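Local coordinates for TCR beta chain (Gallus gallus, PDB 6LIR), which probably pairs with the TCR alpha chain to form the chicken alpha-beta T-cell receptor, which recognises antigen presented by MHC molecules, at residues V9-E12 with D13-A16. Residues are numbered along the deposited sequence; the frame is centred on the assembly and turned at random.
Sequences VLKE and DENA
The carboxylate of E14 reaches back to K11 and grips it at two points through a single oxygen, OE1. The backbone N of K11 donates a nearly straight hydrogen bond to E14 OE1 (2.9 Å, 165° at the hydrogen), arriving from above the carboxylate plane. On the same oxygen the ammonium group closes a salt bridge, K11 NZ to E14 OE1 at 3.4 Å. Bends at chi2 (124°) and chi3 fold the lysine over OE1, its methylenes lining the approach to that oxygen. E14 runs extended beyond CG, which carries the carboxylate the length of the turn to the strand. Its other oxygen, OE2, lies 3.7 Å from CD2 of L10, at the border of a small apolar contact: L10 CD1 packs against CB of A16, 3.6 Å away, where the next strand begins.

The backbone that positions these side chains makes a type II beta turn from K11 to E14, closed by E14 N bonding to K11 O at 3.2 Å. D13 takes the third position with a positive phi, 75°. Replacing E14 by an alanine would probably leave the K11 amide without its acceptor and the lysine ammonium without this partner, free to swing into solvent.

Further out, L10 is backbone-bonded to T108 and L110 of the strand beside it, while N15 OD1 accepts a hydrogen bond from S77 N. The turn lies in the short connection between strands 7-11 and 16-21, at the surface of the V-set domain. With OE1 shared by an amide and an ammonium, the glutamate is likely to stay ionised, adding a charged side-chain clasp to the turn's backbone bond.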
ATOM      1  N   VAL B   9     -16.285   3.252  -7.857  1.00 41.05           N
ATOM      2  CA  VAL B   9     -16.951   1.975  -8.079  1.00 45.58           C
ATOM      3  C   VAL B   9     -18.019   2.171  -9.144  1.00 49.87           C
ATOM      4  O   VAL B   9     -18.870   3.058  -9.017  1.00 50.70           O
ATOM      5  CB  VAL B   9     -17.577   1.410  -6.792  1.00 44.11           C
ATOM      6  CG1 VAL B   9     -18.191   0.048  -7.070  1.00 47.59           C
ATOM      7  CG2 VAL B   9     -16.537   1.322  -5.686  1.00 42.85           C
ATOM      8  N   LEU B  10     -17.983   1.341 -10.181  1.00 50.05           N
ATOM      9  CA  LEU B  10     -18.908   1.457 -11.295  1.00 57.24           C
ATOM     10  C   LEU B  10     -19.715   0.176 -11.450  1.00 59.42           C
ATOM     11  O   LEU B  10     -19.318  -0.900 -10.995  1.00 59.38           O
ATOM     12  CB  LEU B  10     -18.171   1.742 -12.609  1.00 61.15           C
ATOM     13  CG  LEU B  10     -17.339   3.015 -12.695  1.00 57.38           C
ATOM     14  CD1 LEU B  10     -16.696   3.097 -14.062  1.00 51.68           C
ATOM     15  CD2 LEU B  10     -18.207   4.234 -12.420  1.00 53.96           C
ATOM     16  N   LYS B  11     -20.856   0.312 -12.113  1.00 58.81           N
ATOM     17  CA  LYS B  11     -21.678  -0.813 -12.525  1.00 61.48           C
ATOM     18  C   LYS B  11     -21.376  -1.168 -13.976  1.00 61.28           C
ATOM     19  O   LYS B  11     -20.804  -0.375 -14.728  1.00 56.78           O
ATOM     20  CB  LYS B  11     -23.171  -0.507 -12.359  1.00 65.02           C
ATOM     21  CG  LYS B  11     -23.701  -0.622 -10.930  1.00 66.25           C
ATOM     22  CD  LYS B  11     -24.359   0.678 -10.484  1.00 70.80           C
ATOM     23  CE  LYS B  11     -23.302   1.697 -10.140  1.00 69.64           C
ATOM     24  NZ  LYS B  11     -23.797   3.023  -9.642  1.00 69.93           N
ATOM     25  N   GLU B  12     -21.752  -2.386 -14.356  1.00 73.65           N
ATOM     26  CA  GLU B  12     -21.536  -2.847 -15.721  1.00 72.94           C
ATOM     27  C   GLU B  12     -22.245  -1.933 -16.714  1.00 72.07           C
ATOM     28  O   GLU B  12     -23.344  -1.435 -16.450  1.00 73.52           O
ATOM     29  CB  GLU B  12     -22.043  -4.280 -15.875  1.00 79.53           C
ATOM     30  CG  GLU B  12     -21.261  -5.124 -16.860  1.00 81.74           C
ATOM     31  CD  GLU B  12     -21.023  -6.528 -16.346  1.00 88.86           C
ATOM     32  OE1 GLU B  12     -19.847  -6.909 -16.167  1.00 89.90           O
ATOM     33  OE2 GLU B  12     -22.017  -7.249 -16.108  1.00 93.29           O
ATOM     34  N   ASP B  13     -21.583  -1.681 -17.845  1.00 75.29           N
ATOM     35  CA  ASP B  13     -22.063  -0.886 -18.973  1.00 77.21           C
ATOM     36  C   ASP B  13     -22.038   0.605 -18.672  1.00 74.09           C
ATOM     37  O   ASP B  13     -22.363   1.409 -19.555  1.00 74.06           O
ATOM     38  CB  ASP B  13     -23.476  -1.284 -19.426  1.00 77.50           C
ATOM     39  CG  ASP B  13     -23.545  -2.711 -19.933  1.00 82.48           C
ATOM     40  OD1 ASP B  13     -23.128  -3.629 -19.195  1.00 83.03           O
ATOM     41  OD2 ASP B  13     -24.018  -2.917 -21.071  1.00 90.36           O
ATOM     42  N   GLU B  14     -21.665   1.003 -17.462  1.00 65.73           N
ATOM     43  CA  GLU B  14     -21.641   2.409 -17.094  1.00 62.61           C
ATOM     44  C   GLU B  14     -20.539   3.152 -17.834  1.00 63.48           C
ATOM     45  O   GLU B  14     -19.511   2.581 -18.207  1.00 65.60           O
ATOM     46  CB  GLU B  14     -21.432   2.562 -15.594  1.00 63.16           C
ATOM     47  CG  GLU B  14     -22.534   3.299 -14.889  1.00 65.63           C
ATOM     48  CD  GLU B  14     -22.119   3.703 -13.503  1.00 65.67           C
ATOM     49  OE1 GLU B  14     -22.215   2.854 -12.602  1.00 70.93           O
ATOM     50  OE2 GLU B  14     -21.695   4.859 -13.313  1.00 65.02           O
ATOM     51  N   ASN B  15     -20.767   4.440 -18.050  1.00 64.88           N
ATOM     52  CA  ASN B  15     -19.711   5.324 -18.507  1.00 59.15           C
ATOM     53  C   ASN B  15     -19.251   6.181 -17.337  1.00 61.73           C
ATOM     54  O   ASN B  15     -20.012   6.457 -16.406  1.00 64.55           O
ATOM     55  CB  ASN B  15     -20.191   6.219 -19.651  1.00 64.99           C
ATOM     56  CG  ASN B  15     -20.461   5.446 -20.925  1.00 67.59           C
ATOM     57  OD1 ASN B  15     -19.844   4.413 -21.185  1.00 66.22           O
ATOM     58  ND2 ASN B  15     -21.390   5.946 -21.733  1.00 71.67           N
ATOM     59  N   ALA B  16     -17.991   6.601 -17.396  1.00 56.19           N
ATOM     60  CA  ALA B  16     -17.409   7.365 -16.305  1.00 49.42           C
ATOM     61  C   ALA B  16     -16.151   8.048 -16.802  1.00 44.57           C
ATOM     62  O   ALA B  16     -15.486   7.565 -17.722  1.00 43.40           O
ATOM     63  CB  ALA B  16     -17.088   6.480 -15.096  1.00 53.09           C
TER